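Diaminopimelate decarboxylase (Methanocaldococcus jannaschii, PDB 1TWI) catalyses the pyridoxal-phosphate-dependent decarboxylation of meso-diaminopimelate to L-lysine, the last step of lysine biosynthesis, and works as a homodimer. Local coordinates at residues M1-I9 with I253-I261; N346-A354 with F364-K372. All coordinates share one frame; numbering follows the deposited sequence.

Interaction 1 (M1-I9 with I253-I261); sequences MLGNDTVEI and IPYYKDKQI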
loop_
_atom_site.group_PDB
_atom_site.type_symbol
_atom_site.label_atom_id
_atom_site.label_comp_id
_atom_site.label_asym_id
_atom_site.label_seq_id
_atom_site.Cartn_x
_atom_site.Cartn_y
_atom_site.Cartn_z
ATOM N N MET A 1 -19.523 19.495 4.241
ATOM C CA MET A 1 -18.546 20.581 4.317
ATOM C C MET A 1 -17.887 20.595 5.668
ATOM O O MET A 1 -16.899 21.284 5.845
ATOM C CB MET A 1 -19.222 21.912 4.073
ATOM C CG MET A 1 -20.694 21.989 4.472
ATOM S SD MET A 1 -21.211 23.646 3.936
ATOM C CE MET A 1 -22.300 23.235 2.502
ATOM N N LEU A 2 -18.426 19.829 6.616
ATOM C CA LEU A 2 -17.877 19.780 8.005
ATOM C C LEU A 2 -16.382 19.469 7.924
ATOM O O LEU A 2 -16.028 18.412 7.389
ATOM C CB LEU A 2 -18.508 18.642 8.819
ATOM C CG LEU A 2 -18.763 18.740 10.339
ATOM C CD1 LEU A 2 -18.808 17.287 10.934
ATOM C CD2 LEU A 2 -17.758 19.624 11.082
ATOM N N GLY A 3 -15.559 20.344 8.499
ATOM C CA GLY A 3 -14.112 20.190 8.504
ATOM C C GLY A 3 -13.414 20.798 7.276
ATOM O O GLY A 3 -12.204 21.074 7.307
ATOM N N ASN A 4 -14.162 21.053 6.199
ATOM C CA ASN A 4 -13.511 21.574 4.967
ATOM C C ASN A 4 -13.811 23.057 4.942
ATOM O O ASN A 4 -14.705 23.564 4.245
ATOM C CB ASN A 4 -14.064 20.822 3.776
ATOM C CG ASN A 4 -13.891 19.303 3.949
ATOM O OD1 ASN A 4 -12.733 18.769 3.898
ATOM N ND2 ASN A 4 -14.996 18.605 4.179
ATOM N N ASP A 5 -13.058 23.756 5.759
ATOM C CA ASP A 5 -13.315 25.182 5.970
ATOM C C ASP A 5 -12.940 26.160 4.886
ATOM O O ASP A 5 -13.368 27.339 4.922
ATOM C CB ASP A 5 -12.641 25.610 7.285
ATOM C CG ASP A 5 -13.059 24.731 8.454
ATOM O OD1 ASP A 5 -14.292 24.739 8.766
ATOM O OD2 ASP A 5 -12.163 24.037 9.032
ATOM N N THR A 6 -12.152 25.703 3.916
ATOM C CA THR A 6 -11.685 26.633 2.913
ATOM C C THR A 6 -12.132 26.335 1.522
ATOM O O THR A 6 -11.580 26.921 0.564
ATOM C CB THR A 6 -10.146 26.695 2.928
ATOM O OG1 THR A 6 -9.623 25.443 2.434
ATOM C CG2 THR A 6 -9.630 26.920 4.363
ATOM N N VAL A 7 -13.121 25.461 1.374
ATOM C CA VAL A 7 -13.604 25.125 0.045
ATOM C C VAL A 7 -14.993 25.646 -0.134
ATOM O O VAL A 7 -15.677 25.923 0.844
ATOM C CB VAL A 7 -13.609 23.592 -0.225
ATOM C CG1 VAL A 7 -12.188 23.008 0.063
ATOM C CG2 VAL A 7 -14.673 22.889 0.633
ATOM N N GLU A 8 -15.416 25.826 -1.376
ATOM C CA GLU A 8 -16.782 26.327 -1.594
ATOM C C GLU A 8 -17.225 26.022 -3.013
ATOM O O GLU A 8 -16.432 25.611 -3.858
ATOM C CB GLU A 8 -16.837 27.851 -1.392
ATOM C CG GLU A 8 -16.039 28.616 -2.421
ATOM C CD GLU A 8 -15.749 30.088 -2.011
ATOM O OE1 GLU A 8 -16.715 30.903 -1.875
ATOM O OE2 GLU A 8 -14.551 30.430 -1.843
ATOM N N ILE A 9 -18.505 26.245 -3.265
ATOM C CA ILE A 9 -19.039 26.073 -4.603
ATOM C C ILE A 9 -19.328 27.531 -4.942
ATOM O O ILE A 9 -19.979 28.238 -4.155
ATOM C CB ILE A 9 -20.381 25.271 -4.643
ATOM C CG1 ILE A 9 -20.164 23.799 -4.277
ATOM C CG2 ILE A 9 -20.997 25.352 -6.046
ATOM C CD1 ILE A 9 -19.171 23.074 -5.122
ATOM N N ILE A 253 -11.275 12.620 12.404
ATOM C CA ILE A 253 -11.655 13.777 11.619
ATOM C C ILE A 253 -13.017 13.463 10.954
ATOM O O ILE A 253 -13.409 12.297 10.814
ATOM C CB ILE A 253 -10.544 14.140 10.552
ATOM C CG1 ILE A 253 -10.455 13.057 9.472
ATOM C CG2 ILE A 253 -9.199 14.355 11.262
ATOM C CD1 ILE A 253 -11.156 13.481 8.092
ATOM N N PRO A 254 -13.752 14.496 10.525
ATOM C CA PRO A 254 -15.062 14.193 9.920
ATOM C C PRO A 254 -15.116 13.659 8.467
ATOM O O PRO A 254 -15.397 14.417 7.539
ATOM C CB PRO A 254 -15.836 15.526 10.124
ATOM C CG PRO A 254 -14.730 16.606 9.986
ATOM C CD PRO A 254 -13.464 15.949 10.565
ATOM N N TYR A 255 -14.846 12.362 8.271
ATOM C CA TYR A 255 -14.925 11.822 6.940
ATOM C C TYR A 255 -16.400 11.872 6.501
ATOM O O TYR A 255 -16.671 12.199 5.359
ATOM C CB TYR A 255 -14.438 10.376 6.898
ATOM C CG TYR A 255 -12.933 10.291 6.970
ATOM C CD1 TYR A 255 -12.117 10.715 5.897
ATOM C CD2 TYR A 255 -12.327 9.825 8.134
ATOM C CE1 TYR A 255 -10.697 10.660 5.998
ATOM C CE2 TYR A 255 -10.908 9.785 8.256
ATOM C CZ TYR A 255 -10.113 10.196 7.182
ATOM O OH TYR A 255 -8.733 10.093 7.307
ATOM N N TYR A 256 -17.311 11.481 7.400
ATOM C CA TYR A 256 -18.757 11.553 7.183
ATOM C C TYR A 256 -19.107 13.004 7.538
ATOM O O TYR A 256 -18.600 13.523 8.513
ATOM C CB TYR A 256 -19.492 10.581 8.121
ATOM C CG TYR A 256 -19.542 9.195 7.527
ATOM C CD1 TYR A 256 -20.405 8.903 6.481
ATOM C CD2 TYR A 256 -18.688 8.187 7.990
ATOM C CE1 TYR A 256 -20.413 7.637 5.920
ATOM C CE2 TYR A 256 -18.692 6.914 7.431
ATOM C CZ TYR A 256 -19.547 6.652 6.415
ATOM O OH TYR A 256 -19.571 5.389 5.899
ATOM N N LYS A 257 -19.942 13.652 6.736
ATOM C CA LYS A 257 -20.284 15.049 6.941
ATOM C C LYS A 257 -21.644 15.364 7.610
ATOM O O LYS A 257 -21.969 16.542 7.846
ATOM C CB LYS A 257 -20.244 15.745 5.596
ATOM C CG LYS A 257 -18.989 15.392 4.745
ATOM C CD LYS A 257 -17.768 16.011 5.431
ATOM C CE LYS A 257 -16.477 15.764 4.633
ATOM N NZ LYS A 257 -15.358 16.091 5.556
ATOM N N ASP A 258 -22.401 14.327 7.937
ATOM C CA ASP A 258 -23.747 14.469 8.536
ATOM C C ASP A 258 -23.799 14.551 10.077
ATOM O O ASP A 258 -24.806 14.995 10.655
ATOM C CB ASP A 258 -24.606 13.308 8.046
ATOM C CG ASP A 258 -24.117 11.956 8.587
ATOM O OD1 ASP A 258 -22.880 11.691 8.598
ATOM O OD2 ASP A 258 -24.975 11.149 9.013
ATOM N N LYS A 259 -22.730 14.171 10.762
ATOM C CA LYS A 259 -22.757 14.231 12.227
ATOM C C LYS A 259 -21.581 14.972 12.877
ATOM O O LYS A 259 -20.426 14.843 12.445
ATOM C CB LYS A 259 -22.819 12.803 12.815
ATOM C CG LYS A 259 -24.207 12.122 12.755
ATOM C CD LYS A 259 -24.209 10.841 13.637
ATOM C CE LYS A 259 -25.015 9.676 13.013
ATOM N NZ LYS A 259 -24.583 8.313 13.529
ATOM N N GLN A 260 -21.857 15.748 13.912
ATOM C CA GLN A 260 -20.769 16.438 14.566
ATOM C C GLN A 260 -19.964 15.418 15.342
ATOM O O GLN A 260 -20.483 14.401 15.793
ATOM C CB GLN A 260 -21.273 17.496 15.547
ATOM C CG GLN A 260 -21.517 18.834 14.917
ATOM C CD GLN A 260 -21.521 19.929 15.951
ATOM O OE1 GLN A 260 -21.801 19.677 17.139
ATOM N NE2 GLN A 260 -21.210 21.149 15.526
ATOM N N ILE A 261 -18.696 15.721 15.544
ATOM C CA ILE A 261 -17.828 14.843 16.292
ATOM C C ILE A 261 -17.000 15.733 17.207
ATOM O O ILE A 261 -16.971 16.977 17.065
ATOM C CB ILE A 261 -16.893 14.008 15.341
ATOM C CG1 ILE A 261 -16.003 14.958 14.506
ATOM C CG2 ILE A 261 -17.748 13.114 14.412
ATOM C CD1 ILE A 261 -15.050 14.217 13.469
HETATM O O HOH W 1 -21.243 18.844 6.760
#
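K257 reaches across to the N-terminal turn and donates a hydrogen bond from its ammonium to a backbone carbonyl there: NZ lies 3.0 Å from L2 O, with a C=O...N angle of 168°. The same NZ also donates to P254 O of its own loop, at 2.6 Å, so one charged group ties the two backbones together. A bend at chi2 (-69°) folds the lysine chain back to reach both carbonyls. The apolar share of the contact falls to L2, whose CD1 lies 3.5 Å from P254 CB, the two side chains crossing at about a right angle. That methyl also comes within 3.3 Å of K259 O. A water adds a further link, accepting from L2 N at 3.0 Å and donating to K257 O at 2.6 Å.

Behind this first shell, a type II turn from M1 to N4, closed by N4 N to M1 O at 2.8 Å, presents L2 O to the lysine, while P254 is the centre of an inverse gamma turn. K257 NZ has a third partner, D383, in a salt bridge. The arrangement is a surface junction of two turns, joining the N-terminal lead into strand 7-10 to the loop between strand 244-246 and helix 264-276 of the pyridoxal-binding TIM-barrel domain.

Interaction 2 (N346-A354 with F364-K372); sequences NEKEVVSIA and FGRDRELDK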
loop_
_atom_site.group_PDB
_atom_site.type_symbol
_atom_site.label_atom_id
_atom_site.label_comp_id
_atom_site.label_asym_id
_atom_site.label_seq_id
_atom_site.Cartn_x
_atom_site.Cartn_y
_atom_site.Cartn_z
ATOM N N ASN A 346 -27.534 20.113 -13.549
ATOM C CA ASN A 346 -28.960 20.248 -13.234
ATOM C C ASN A 346 -29.605 18.882 -13.167
ATOM O O ASN A 346 -30.805 18.740 -13.329
ATOM C CB ASN A 346 -29.651 21.123 -14.268
ATOM C CG ASN A 346 -29.214 22.571 -14.150
ATOM O OD1 ASN A 346 -29.260 23.171 -13.057
ATOM N ND2 ASN A 346 -28.769 23.147 -15.280
ATOM N N GLU A 347 -28.783 17.876 -12.905
ATOM C CA GLU A 347 -29.237 16.511 -12.811
ATOM C C GLU A 347 -28.278 15.794 -11.870
ATOM O O GLU A 347 -27.089 16.122 -11.880
ATOM C CB GLU A 347 -29.190 15.850 -14.210
ATOM C CG GLU A 347 -29.696 14.435 -14.189
ATOM C CD GLU A 347 -29.691 13.758 -15.564
ATOM O OE1 GLU A 347 -29.762 12.507 -15.608
ATOM O OE2 GLU A 347 -29.613 14.457 -16.589
ATOM N N LYS A 348 -28.783 14.843 -11.077
ATOM C CA LYS A 348 -27.957 14.050 -10.166
ATOM C C LYS A 348 -28.208 12.578 -10.459
ATOM O O LYS A 348 -29.203 12.226 -11.066
ATOM C CB LYS A 348 -28.302 14.362 -8.722
ATOM C CG LYS A 348 -27.962 15.777 -8.305
ATOM C CD LYS A 348 -28.357 15.885 -6.804
ATOM C CE LYS A 348 -28.431 17.338 -6.297
ATOM N NZ LYS A 348 -27.174 18.125 -6.636
ATOM N N GLU A 349 -27.300 11.707 -10.065
ATOM C CA GLU A 349 -27.468 10.300 -10.351
ATOM C C GLU A 349 -26.599 9.552 -9.356
ATOM O O GLU A 349 -25.658 10.128 -8.768
ATOM C CB GLU A 349 -27.033 9.964 -11.801
ATOM C CG GLU A 349 -25.628 10.413 -12.102
ATOM C CD GLU A 349 -25.053 9.892 -13.432
ATOM O OE1 GLU A 349 -23.924 10.364 -13.783
ATOM O OE2 GLU A 349 -25.696 9.024 -14.097
ATOM N N VAL A 350 -26.903 8.277 -9.171
ATOM C CA VAL A 350 -26.163 7.449 -8.225
ATOM C C VAL A 350 -25.194 6.609 -9.029
ATOM O O VAL A 350 -25.603 5.947 -9.987
ATOM C CB VAL A 350 -27.120 6.506 -7.435
ATOM C CG1 VAL A 350 -26.327 5.552 -6.568
ATOM C CG2 VAL A 350 -28.065 7.352 -6.573
ATOM N N VAL A 351 -23.916 6.653 -8.653
ATOM C CA VAL A 351 -22.874 5.905 -9.357
ATOM C C VAL A 351 -21.819 5.384 -8.378
ATOM O O VAL A 351 -21.771 5.823 -7.232
ATOM C CB VAL A 351 -22.085 6.795 -10.393
ATOM C CG1 VAL A 351 -22.993 7.343 -11.486
ATOM C CG2 VAL A 351 -21.392 7.953 -9.659
ATOM N N SER A 352 -20.981 4.455 -8.845
ATOM C CA SER A 352 -19.865 3.928 -8.052
ATOM C C SER A 352 -18.613 4.465 -8.787
ATOM O O SER A 352 -18.600 4.587 -10.007
ATOM C CB SER A 352 -19.906 2.406 -8.017
ATOM O OG SER A 352 -21.021 1.961 -7.233
ATOM N N ILE A 353 -17.581 4.836 -8.043
ATOM C CA ILE A 353 -16.414 5.481 -8.653
ATOM C C ILE A 353 -15.194 4.585 -8.497
ATOM O O ILE A 353 -14.862 4.208 -7.383
ATOM C CB ILE A 353 -16.053 6.841 -7.934
ATOM C CG1 ILE A 353 -17.191 7.899 -8.063
ATOM C CG2 ILE A 353 -14.855 7.472 -8.607
ATOM C CD1 ILE A 353 -18.229 7.826 -7.015
ATOM N N ALA A 354 -14.520 4.285 -9.590
ATOM C CA ALA A 354 -13.330 3.411 -9.530
ATOM C C ALA A 354 -12.109 3.968 -10.247
ATOM O O ALA A 354 -12.238 4.755 -11.191
ATOM C CB ALA A 354 -13.672 2.050 -10.183
ATOM N N PHE A 364 -13.218 3.856 -5.201
ATOM C CA PHE A 364 -13.209 4.936 -4.204
ATOM C C PHE A 364 -14.545 5.104 -3.459
ATOM O O PHE A 364 -14.575 5.648 -2.364
ATOM C CB PHE A 364 -12.853 6.276 -4.881
ATOM C CG PHE A 364 -11.408 6.362 -5.312
ATOM C CD1 PHE A 364 -10.394 6.551 -4.362
ATOM C CD2 PHE A 364 -11.058 6.200 -6.654
ATOM C CE1 PHE A 364 -9.030 6.576 -4.763
ATOM C CE2 PHE A 364 -9.717 6.220 -7.061
ATOM C CZ PHE A 364 -8.701 6.407 -6.112
ATOM N N GLY A 365 -15.646 4.680 -4.064
ATOM C CA GLY A 365 -16.929 4.838 -3.383
ATOM C C GLY A 365 -18.004 4.130 -4.183
ATOM O O GLY A 365 -17.918 4.011 -5.419
ATOM N N ARG A 366 -19.035 3.661 -3.493
ATOM C CA ARG A 366 -20.129 2.939 -4.143
ATOM C C ARG A 366 -21.496 3.618 -3.858
ATOM O O ARG A 366 -21.722 4.199 -2.772
ATOM C CB ARG A 366 -20.150 1.501 -3.607
ATOM C CG ARG A 366 -18.926 0.666 -3.943
ATOM C CD ARG A 366 -18.986 -0.686 -3.214
ATOM N NE ARG A 366 -18.012 -1.669 -3.732
ATOM C CZ ARG A 366 -16.701 -1.685 -3.447
ATOM N NH1 ARG A 366 -16.158 -0.770 -2.640
ATOM N NH2 ARG A 366 -15.914 -2.636 -3.956
ATOM N N ASP A 367 -22.385 3.567 -4.845
ATOM C CA ASP A 367 -23.707 4.127 -4.684
ATOM C C ASP A 367 -23.680 5.546 -4.168
ATOM O O ASP A 367 -24.354 5.866 -3.206
ATOM C CB ASP A 367 -24.495 3.228 -3.740
ATOM C CG ASP A 367 -24.548 1.788 -4.247
ATOM O OD1 ASP A 367 -24.506 0.865 -3.426
ATOM O OD2 ASP A 367 -24.608 1.567 -5.483
ATOM N N ARG A 368 -22.873 6.398 -4.794
ATOM C CA ARG A 368 -22.799 7.777 -4.381
ATOM C C ARG A 368 -23.664 8.664 -5.251
ATOM O O ARG A 368 -23.675 8.532 -6.473
ATOM C CB ARG A 368 -21.344 8.264 -4.481
ATOM C CG ARG A 368 -20.389 7.411 -3.635
ATOM C CD ARG A 368 -20.709 7.472 -2.084
ATOM N NE ARG A 368 -19.568 6.912 -1.366
ATOM C CZ ARG A 368 -18.485 7.598 -0.994
ATOM N NH1 ARG A 368 -18.389 8.897 -1.256
ATOM N NH2 ARG A 368 -17.490 6.973 -0.361
ATOM N N GLU A 369 -24.358 9.608 -4.636
ATOM C CA GLU A 369 -25.164 10.538 -5.422
ATOM C C GLU A 369 -24.259 11.680 -5.810
ATOM O O GLU A 369 -23.708 12.391 -4.954
ATOM C CB GLU A 369 -26.344 11.105 -4.625
ATOM C CG GLU A 369 -27.187 12.055 -5.462
ATOM C CD GLU A 369 -28.529 12.477 -4.786
ATOM O OE1 GLU A 369 -28.509 13.163 -3.752
ATOM O OE2 GLU A 369 -29.593 12.109 -5.306
ATOM N N LEU A 370 -24.101 11.894 -7.101
ATOM C CA LEU A 370 -23.251 12.998 -7.521
ATOM C C LEU A 370 -23.963 13.794 -8.628
ATOM O O LEU A 370 -24.840 13.252 -9.296
ATOM C CB LEU A 370 -21.932 12.465 -8.138
ATOM C CG LEU A 370 -21.073 11.405 -7.460
ATOM C CD1 LEU A 370 -19.756 11.453 -8.171
ATOM C CD2 LEU A 370 -20.912 11.582 -6.000
ATOM N N ASP A 371 -23.569 15.039 -8.828
ATOM C CA ASP A 371 -24.084 15.779 -9.988
ATOM C C ASP A 371 -23.626 14.964 -11.198
ATOM O O ASP A 371 -22.481 14.471 -11.244
ATOM C CB ASP A 371 -23.519 17.199 -10.066
ATOM C CG ASP A 371 -24.184 18.147 -9.047
ATOM O OD1 ASP A 371 -24.114 17.809 -7.853
ATOM O OD2 ASP A 371 -24.773 19.208 -9.430
ATOM N N LYS A 372 -24.538 14.859 -12.169
ATOM C CA LYS A 372 -24.397 14.075 -13.394
ATOM C C LYS A 372 -22.961 14.061 -13.926
ATOM O O LYS A 372 -22.426 15.095 -14.301
ATOM C CB LYS A 372 -25.340 14.636 -14.458
ATOM C CG LYS A 372 -25.409 13.817 -15.734
ATOM C CD LYS A 372 -26.314 12.639 -15.582
ATOM C CE LYS A 372 -26.620 11.958 -16.924
ATOM N NZ LYS A 372 -25.368 11.436 -17.587
HETATM O O HOH W 2 -23.524 9.828 -16.319
HETATM O O HOH W 3 -23.530 2.723 -7.726
#
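E349 and L370 exchange two backbone hydrogen bonds, E349 N to L370 O at 3.0 Å and L370 N to E349 O at 2.9 Å, and so fix the antiparallel register of strands 348-354 and 363-371. V351 and R368 form the next hydrogen-bonded pair; R368 N donates to V351 O at 2.7 Å. Two residues, D367 and R368, stand opposite the single V351, a G1 beta bulge, and D367 has the positive phi (51°) that goes with it. Farther along, I353 N donates to G365 O, and I353 O receives F364 N at 2.8 Å together with a weak bond from G365 N, a classic bulge. At the other end K372 N closes on E347 O.

Water serves the side chains at two points. One molecule donates to E349 OE1 and accepts from K372 NZ, linking charged atoms that stand 4.2 Å apart. Another bonds S352 OG and donates to D367 OD2, each at 2.7 Å. E349 is held further by V373 N at OE1 and by a salt bridge from OE2 to K316. K348 bends at chi4 (-51°) and forms a salt bridge with D371, NZ to OD1 at 3.3 Å, whose hydrogen bond is weak, while the other carboxylate oxygen, OD2, accepts from K345 N. The guanidinium of R368 leads away from strand 348-354 to the carbonyl of H337.

On the face shared by V351, I353 and L370, I353 CD1 and L370 CD1 meet at 4.1 Å. This hairpin belongs to the large mixed sheet: strand 348-354 pairs in parallel with strand 316-320 on its other edge, I353 and F364 pack on strand 378-382, and A354 touches K179 of the second subunit.

In the fold
Both segments of interaction 1 begin ahead of those of interaction 2 in the sequence. Their centres are 19 Å apart and their nearest atoms about 7 Å, without touching; both lie on the same side of the chain's centre. Interaction 1 brings the N-terminus to the barrel, whereas interaction 2 is a local hairpin of the large mixed sheet. Each has a side near the substrate site: the side chain of P254 is about 8 Å from that of R293, and that of F364 about 8 Å from that of R329. Bound pyridoxal phosphate is farther off, about 12 Å from the P254 side chain and 13 Å from that of A354, so neither contact touches the cofactor.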